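Local coordinates for protein succinate-semialdehyde dehydrogenase (NAD(P)(+)) (Marinobacter aquaeolei, PDB 3RH9) that probably oxidises succinate semialdehyde to succinate, using NAD+ or NADP+ as the electron acceptor, at residues 103-108 with 282-287; 315-320 with 326-331. All coordinates share one frame; numbering follows the deposited sequence.

Contact 1. Residues 103-108 with 282-287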
ATOM      1  N   TRP A 103      -9.580  25.018 -24.813  1.00 25.32           N
ATOM      2  CA  TRP A 103      -9.631  23.911 -25.769  1.00 23.50           C
ATOM      3  C   TRP A 103      -8.271  23.291 -26.064  1.00 22.87           C
ATOM      4  O   TRP A 103      -8.100  22.084 -25.963  1.00 22.46           O
ATOM      5  CB  TRP A 103     -10.236  24.395 -27.066  1.00 25.24           C
ATOM      6  CG  TRP A 103     -10.802  23.303 -27.889  1.00 27.92           C
ATOM      7  CD1 TRP A 103     -10.636  21.964 -27.703  1.00 25.79           C
ATOM      8  CD2 TRP A 103     -11.620  23.452 -29.056  1.00 28.67           C
ATOM      9  NE1 TRP A 103     -11.315  21.267 -28.673  1.00 25.18           N
ATOM     10  CE2 TRP A 103     -11.926  22.158 -29.515  1.00 26.76           C
ATOM     11  CE3 TRP A 103     -12.133  24.558 -29.748  1.00 26.76           C
ATOM     12  CZ2 TRP A 103     -12.714  21.936 -30.641  1.00 28.23           C
ATOM     13  CZ3 TRP A 103     -12.912  24.336 -30.860  1.00 27.22           C
ATOM     14  CH2 TRP A 103     -13.194  23.037 -31.298  1.00 28.66           C
ATOM     15  N   LYS A 104      -7.314  24.124 -26.456  1.00 24.66           N
ATOM     16  CA  LYS A 104      -5.912  23.714 -26.565  1.00 25.72           C
ATOM     17  C   LYS A 104      -5.441  22.864 -25.383  1.00 23.82           C
ATOM     18  O   LYS A 104      -5.158  21.679 -25.536  1.00 24.06           O
ATOM     19  CB  LYS A 104      -5.004  24.938 -26.655  1.00 29.62           C
ATOM     20  CG  LYS A 104      -4.871  25.534 -28.031  1.00 34.48           C
ATOM     21  CD  LYS A 104      -3.756  26.573 -28.027  1.00 39.90           C
ATOM     22  CE  LYS A 104      -2.413  25.931 -27.714  1.00 41.16           C
ATOM     23  NZ  LYS A 104      -1.891  25.134 -28.873  1.00 46.02           N
ATOM     24  N   GLU A 105      -5.334  23.478 -24.209  1.00 21.53           N
ATOM     25  CA  GLU A 105      -4.938  22.741 -23.014  1.00 22.24           C
ATOM     26  C   GLU A 105      -5.694  21.408 -22.950  1.00 20.93           C
ATOM     27  O   GLU A 105      -5.098  20.361 -22.704  1.00 18.67           O
ATOM     28  CB  GLU A 105      -5.175  23.573 -21.742  1.00 23.10           C
ATOM     29  CG  GLU A 105      -4.429  23.077 -20.490  1.00 23.70           C
ATOM     30  CD  GLU A 105      -4.622  23.964 -19.241  1.00 24.23           C
ATOM     31  OE1 GLU A 105      -5.298  25.009 -19.304  1.00 23.67           O
ATOM     32  OE2 GLU A 105      -4.085  23.608 -18.176  1.00 26.45           O
ATOM     33  N   ALA A 106      -7.000  21.445 -23.194  1.00 20.52           N
ATOM     34  CA  ALA A 106      -7.797  20.233 -23.129  1.00 20.40           C
ATOM     35  C   ALA A 106      -7.226  19.173 -24.066  1.00 20.85           C
ATOM     36  O   ALA A 106      -7.012  18.033 -23.675  1.00 19.45           O
ATOM     37  CB  ALA A 106      -9.255  20.521 -23.462  1.00 19.95           C
ATOM     38  N   GLN A 107      -6.968  19.562 -25.309  1.00 22.25           N
ATOM     39  CA  GLN A 107      -6.497  18.617 -26.303  1.00 20.65           C
ATOM     40  C   GLN A 107      -5.190  18.020 -25.865  1.00 19.29           C
ATOM     41  O   GLN A 107      -4.980  16.818 -25.985  1.00 20.14           O
ATOM     42  CB  GLN A 107      -6.351  19.292 -27.660  1.00 21.98           C
ATOM     43  CG  GLN A 107      -7.690  19.608 -28.301  1.00 23.90           C
ATOM     44  CD  GLN A 107      -7.539  20.301 -29.634  1.00 24.85           C
ATOM     45  OE1 GLN A 107      -6.488  20.230 -30.263  1.00 27.26           O
ATOM     46  NE2 GLN A 107      -8.586  20.981 -30.068  1.00 25.82           N
ATOM     47  N   GLY A 108      -4.311  18.868 -25.350  1.00 18.81           N
ATOM     48  CA  GLY A 108      -3.039  18.415 -24.839  1.00 16.90           C
ATOM     49  C   GLY A 108      -3.193  17.384 -23.740  1.00 18.58           C
ATOM     50  O   GLY A 108      -2.323  16.520 -23.592  1.00 19.45           O
ATOM     51  N   LYS A 282       1.960  26.825 -12.569  1.00 18.96           N
ATOM     52  CA  LYS A 282       0.904  27.383 -11.736  1.00 19.39           C
ATOM     53  C   LYS A 282      -0.467  27.516 -12.399  1.00 18.67           C
ATOM     54  O   LYS A 282      -1.485  27.395 -11.733  1.00 18.63           O
ATOM     55  CB  LYS A 282       1.332  28.752 -11.189  1.00 17.59           C
ATOM     56  CG  LYS A 282       0.264  29.406 -10.332  1.00 18.03           C
ATOM     57  CD  LYS A 282      -0.098  28.544  -9.126  1.00 16.77           C
ATOM     58  CE  LYS A 282      -1.418  28.976  -8.522  1.00 16.96           C
ATOM     59  NZ  LYS A 282      -1.559  28.623  -7.080  1.00 16.44           N
ATOM     60  N   PHE A 283      -0.495  27.784 -13.695  1.00 17.74           N
ATOM     61  CA  PHE A 283      -1.729  28.229 -14.304  1.00 18.83           C
ATOM     62  C   PHE A 283      -2.389  27.165 -15.149  1.00 21.86           C
ATOM     63  O   PHE A 283      -3.502  27.349 -15.633  1.00 23.61           O
ATOM     64  CB  PHE A 283      -1.508  29.525 -15.088  1.00 19.25           C
ATOM     65  CG  PHE A 283      -1.297  30.717 -14.200  1.00 20.73           C
ATOM     66  CD1 PHE A 283      -2.340  31.205 -13.411  1.00 19.58           C
ATOM     67  CD2 PHE A 283      -0.053  31.327 -14.111  1.00 20.16           C
ATOM     68  CE1 PHE A 283      -2.152  32.297 -12.566  1.00 18.93           C
ATOM     69  CE2 PHE A 283       0.139  32.423 -13.264  1.00 20.05           C
ATOM     70  CZ  PHE A 283      -0.916  32.905 -12.490  1.00 18.14           C
ATOM     71  N   ARG A 284      -1.704  26.043 -15.316  1.00 22.77           N
ATOM     72  CA  ARG A 284      -2.298  24.885 -15.953  1.00 22.28           C
ATOM     73  C   ARG A 284      -3.545  24.512 -15.165  1.00 22.54           C
ATOM     74  O   ARG A 284      -3.499  24.453 -13.937  1.00 21.97           O
ATOM     75  CB  ARG A 284      -1.297  23.731 -15.961  1.00 25.53           C
ATOM     76  CG  ARG A 284      -1.919  22.372 -16.205  1.00 31.43           C
ATOM     77  CD  ARG A 284      -0.887  21.359 -16.692  1.00 36.62           C
ATOM     78  NE  ARG A 284      -0.597  21.536 -18.115  1.00 43.06           N
ATOM     79  CZ  ARG A 284      -0.377  20.533 -18.962  1.00 50.77           C
ATOM     80  NH1 ARG A 284      -0.419  19.273 -18.532  1.00 50.62           N
ATOM     81  NH2 ARG A 284      -0.120  20.788 -20.243  1.00 54.44           N
ATOM     82  N   GLY A 285      -4.659  24.292 -15.860  1.00 20.75           N
ATOM     83  CA  GLY A 285      -5.898  23.934 -15.202  1.00 20.04           C
ATOM     84  C   GLY A 285      -6.367  25.064 -14.310  1.00 20.77           C
ATOM     85  O   GLY A 285      -7.135  24.872 -13.358  1.00 18.66           O
ATOM     86  N   GLY A 286      -5.884  26.262 -14.625  1.00 21.57           N
ATOM     87  CA  GLY A 286      -6.261  27.453 -13.893  1.00 20.65           C
ATOM     88  C   GLY A 286      -5.776  27.391 -12.463  1.00 20.23           C
ATOM     89  O   GLY A 286      -6.342  28.047 -11.587  1.00 19.88           O
ATOM     90  N   GLY A 287      -4.725  26.602 -12.235  1.00 21.29           N
ATOM     91  CA  GLY A 287      -4.154  26.410 -10.914  1.00 17.92           C
ATOM     92  C   GLY A 287      -4.880  25.363 -10.103  1.00 18.04           C
ATOM     93  O   GLY A 287      -4.510  25.096  -8.961  1.00 19.12           O
TER
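The carboxylate of Glu105 meets the backbone of a glycine turn: Gly285 N donates a hydrogen bond to Glu105 OE2 at 2.5 Å, with an N-H...O angle of 141°. The length is shorter than usual, and at this resolution it cannot be read as a specially strong bond. The same oxygen lies against the start of the Arg284 side chain, with Glu105 OE2 3.2 Å from Arg284 CG. Charge attraction with the guanidinium is looser: Glu105 OE2 is 4.1 Å from Arg284 NE, set obliquely to the guanidinium, so the two charges are near each other without a salt bridge. Glu105 reaches this far because CG stands anti to the backbone N (chi1 -163°) and the chain runs straight out to CD. Shortening this side chain to an alanine would remove the carboxylate, which would probably leave Gly285 N without this acceptor and take a nearby negative charge from Arg284. The amide is presented by two overlapping turns, evidenced by Gly286 N to Phe283 O (2.8 Å) and Gly287 N to Arg284 O (3.0 Å), in which all three glycines have positive phi. Trp103 NE1 bonds to Glu89 O, linking the helix to helix 88-99. Helix 103-123 thus meets the glycine turn that follows helix 271-283, consistent with a junction between the coenzyme-binding and catalytic domains of the aldehyde dehydrogenase fold; the turn runs straight into Gln288.

Contact 2. Residues 315-320 with 326-331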
ATOM      1  N   ASN A 315       0.516  39.833 -16.492  1.00 27.73           N
ATOM      2  CA  ASN A 315      -0.319  40.893 -17.049  1.00 28.01           C
ATOM      3  C   ASN A 315      -0.617  40.703 -18.529  1.00 27.20           C
ATOM      4  O   ASN A 315      -1.645  41.148 -19.021  1.00 26.69           O
ATOM      5  CB  ASN A 315       0.253  42.274 -16.733  1.00 26.30           C
ATOM      6  CG  ASN A 315       0.082  42.637 -15.260  1.00 28.71           C
ATOM      7  OD1 ASN A 315      -0.963  42.348 -14.654  1.00 27.14           O
ATOM      8  ND2 ASN A 315       1.111  43.245 -14.669  1.00 26.79           N
ATOM      9  N   LYS A 316       0.263  39.997 -19.225  1.00 28.13           N
ATOM     10  CA  LYS A 316       0.015  39.673 -20.624  1.00 28.39           C
ATOM     11  C   LYS A 316      -1.025  38.571 -20.769  1.00 26.19           C
ATOM     12  O   LYS A 316      -1.626  38.429 -21.814  1.00 27.51           O
ATOM     13  CB  LYS A 316       1.318  39.284 -21.332  1.00 29.66           C
ATOM     14  CG  LYS A 316       2.436  40.291 -21.128  1.00 31.33           C
ATOM     15  CD  LYS A 316       3.784  39.748 -21.566  1.00 34.67           C
ATOM     16  CE  LYS A 316       4.790  40.893 -21.736  1.00 36.25           C
ATOM     17  NZ  LYS A 316       6.060  40.458 -22.405  1.00 37.49           N
HETATM   18  N   MSE A 317      -1.247  37.790 -19.720  1.00 27.84           N
HETATM   19  CA  MSE A 317      -2.199  36.684 -19.819  1.00 27.75           C
HETATM   20  C   MSE A 317      -3.653  37.132 -19.951  1.00 26.47           C
HETATM   21  O   MSE A 317      -4.006  38.261 -19.637  1.00 27.79           O
HETATM   22  CB  MSE A 317      -2.053  35.740 -18.639  1.00 27.45           C
HETATM   23  CG  MSE A 317      -0.684  35.125 -18.532  1.00 30.01           C
HETATM   24 SE   MSE A 317      -0.566  33.938 -16.984  1.00 47.46          SE
HETATM   25  CE  MSE A 317      -1.961  32.666 -17.486  1.00 22.83           C
ATOM     26  N   THR A 318      -4.499  36.225 -20.398  1.00 24.42           N
ATOM     27  CA  THR A 318      -5.859  36.572 -20.726  1.00 23.23           C
ATOM     28  C   THR A 318      -6.782  35.522 -20.156  1.00 22.56           C
ATOM     29  O   THR A 318      -6.484  34.337 -20.218  1.00 23.80           O
ATOM     30  CB  THR A 318      -6.020  36.646 -22.247  1.00 26.42           C
ATOM     31  OG1 THR A 318      -5.461  35.463 -22.851  1.00 26.26           O
ATOM     32  CG2 THR A 318      -5.275  37.859 -22.774  1.00 23.61           C
ATOM     33  N   VAL A 319      -7.893  35.965 -19.582  1.00 22.04           N
ATOM     34  CA  VAL A 319      -8.882  35.072 -19.000  1.00 20.02           C
ATOM     35  C   VAL A 319     -10.148  35.164 -19.810  1.00 18.34           C
ATOM     36  O   VAL A 319     -10.532  36.235 -20.231  1.00 19.84           O
ATOM     37  CB  VAL A 319      -9.258  35.523 -17.584  1.00 20.31           C
ATOM     38  CG1 VAL A 319      -9.620  34.327 -16.707  1.00 19.30           C
ATOM     39  CG2 VAL A 319      -8.134  36.318 -16.976  1.00 21.67           C
ATOM     40  N   GLY A 320     -10.810  34.041 -20.015  1.00 19.47           N
ATOM     41  CA  GLY A 320     -12.105  34.050 -20.661  1.00 20.29           C
ATOM     42  C   GLY A 320     -12.641  32.657 -20.922  1.00 22.07           C
ATOM     43  O   GLY A 320     -12.074  31.668 -20.456  1.00 21.85           O
ATOM     44  N   GLY A 326      -6.849  32.274 -27.993  1.00 31.52           N
ATOM     45  CA  GLY A 326      -6.118  33.332 -27.322  1.00 30.83           C
ATOM     46  C   GLY A 326      -6.367  33.426 -25.831  1.00 30.11           C
ATOM     47  O   GLY A 326      -5.786  34.277 -25.143  1.00 32.31           O
ATOM     48  N   ILE A 327      -7.236  32.561 -25.324  1.00 27.80           N
ATOM     49  CA  ILE A 327      -7.486  32.509 -23.891  1.00 26.86           C
ATOM     50  C   ILE A 327      -6.482  31.607 -23.176  1.00 25.43           C
ATOM     51  O   ILE A 327      -6.423  30.405 -23.437  1.00 25.73           O
ATOM     52  CB  ILE A 327      -8.909  32.034 -23.596  1.00 24.87           C
ATOM     53  CG1 ILE A 327      -9.899  33.155 -23.911  1.00 25.10           C
ATOM     54  CG2 ILE A 327      -9.029  31.624 -22.151  1.00 22.34           C
ATOM     55  CD1 ILE A 327      -9.569  34.464 -23.229  1.00 22.48           C
ATOM     56  N   ASP A 328      -5.700  32.193 -22.275  1.00 24.09           N
ATOM     57  CA  ASP A 328      -4.701  31.441 -21.514  1.00 23.90           C
ATOM     58  C   ASP A 328      -5.277  30.668 -20.344  1.00 22.34           C
ATOM     59  O   ASP A 328      -4.768  29.618 -19.987  1.00 22.88           O
ATOM     60  CB  ASP A 328      -3.607  32.369 -21.000  1.00 25.05           C
ATOM     61  CG  ASP A 328      -2.956  33.148 -22.108  1.00 27.38           C
ATOM     62  OD1 ASP A 328      -2.688  32.552 -23.176  1.00 28.48           O
ATOM     63  OD2 ASP A 328      -2.728  34.358 -21.918  1.00 29.38           O
ATOM     64  N   ILE A 329      -6.326  31.195 -19.733  1.00 21.43           N
ATOM     65  CA  ILE A 329      -6.959  30.507 -18.621  1.00 21.37           C
ATOM     66  C   ILE A 329      -8.460  30.738 -18.619  1.00 20.64           C
ATOM     67  O   ILE A 329      -8.925  31.837 -18.924  1.00 20.60           O
ATOM     68  CB  ILE A 329      -6.354  30.925 -17.249  1.00 23.11           C
ATOM     69  CG1 ILE A 329      -7.473  31.235 -16.260  1.00 22.27           C
ATOM     70  CG2 ILE A 329      -5.443  32.147 -17.374  1.00 21.21           C
ATOM     71  CD1 ILE A 329      -6.994  31.897 -14.995  1.00 22.93           C
ATOM     72  N   GLY A 330      -9.213  29.691 -18.289  1.00 19.65           N
ATOM     73  CA  GLY A 330     -10.666  29.749 -18.302  1.00 20.32           C
ATOM     74  C   GLY A 330     -11.246  29.883 -16.907  1.00 18.59           C
ATOM     75  O   GLY A 330     -10.521  30.162 -15.971  1.00 20.85           O
ATOM     76  N   PRO A 331     -12.550  29.662 -16.749  1.00 17.10           N
ATOM     77  CA  PRO A 331     -13.100  29.899 -15.416  1.00 16.77           C
ATOM     78  C   PRO A 331     -12.635  28.811 -14.460  1.00 18.73           C
ATOM     79  O   PRO A 331     -12.022  27.834 -14.908  1.00 19.06           O
ATOM     80  CB  PRO A 331     -14.611  29.772 -15.626  1.00 17.85           C
ATOM     81  CG  PRO A 331     -14.813  29.449 -17.086  1.00 18.83           C
ATOM     82  CD  PRO A 331     -13.508  28.980 -17.627  1.00 17.53           C
TER
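Val319 and Ile329 form a single parallel bridge, their CA atoms 5.0 Å apart, made by Ile329 N to Thr318 O and, at 3.1 Å, Gly320 N to Ile329 O. The end-to-end directions of the touching parts differ by 57°. Thr318 and Asp328 carry the polar side-chain part. Asp328 OD2 accepts Thr318 N at 3.0 Å, the donor approaching from the anti side and 30° out of the carboxylate plane. Thr318 OG1 gives its proton to Gly326 O at 2.6 Å, lying in the carbonyl plane; chi1 of 49° sets the hydroxyl between backbone N and carbonyl carbon, turned to that oxygen. Across the contact, Asp328 N adds weak bonds to Thr318 O and Thr318 OG1. Apolar groups complete the contact. Met317, a selenomethionine, crosses Ile329 at about a right angle, CE touching Ile329 CG2 at 3.5 Å, whereas Val319 lies alongside Ile329 with CG1 3.8 Å from Ile329 CG1. Ile327 brings CD1 over the backbone between Val319 and Gly320, 3.5 Å from Gly320 N. Outside the two segments, Val319 touches Pro372, and Pro331 packs on Leu368 and Phe369. This is the loop connection between helices 303-316 and 335-350 of the aldehyde dehydrogenase fold, which includes Gly330-Pro331 and is closed at its base by one parallel bridge.

Contact 1 closes before contact 2 opens along the chain, and their centres lie about 11 Å apart. They touch directly: Phe283 CG, in the last turn of helix 271-283, is 3.9 Å from Met317 CE, and Met317 also packs on Ile279 of that helix. From there the chain passes through strand 295-299 of the seven-stranded mixed sheet and helix 303-316 before reaching contact 2. A second tie runs through the loop between the segments of contact 2, where Gly322 is backbone-bonded to Trp103 and Met323 touches its side chain. Helix 103-123 therefore touches the seven-stranded-sheet part, probably the catalytic domain as in relatives, at two neighbouring places.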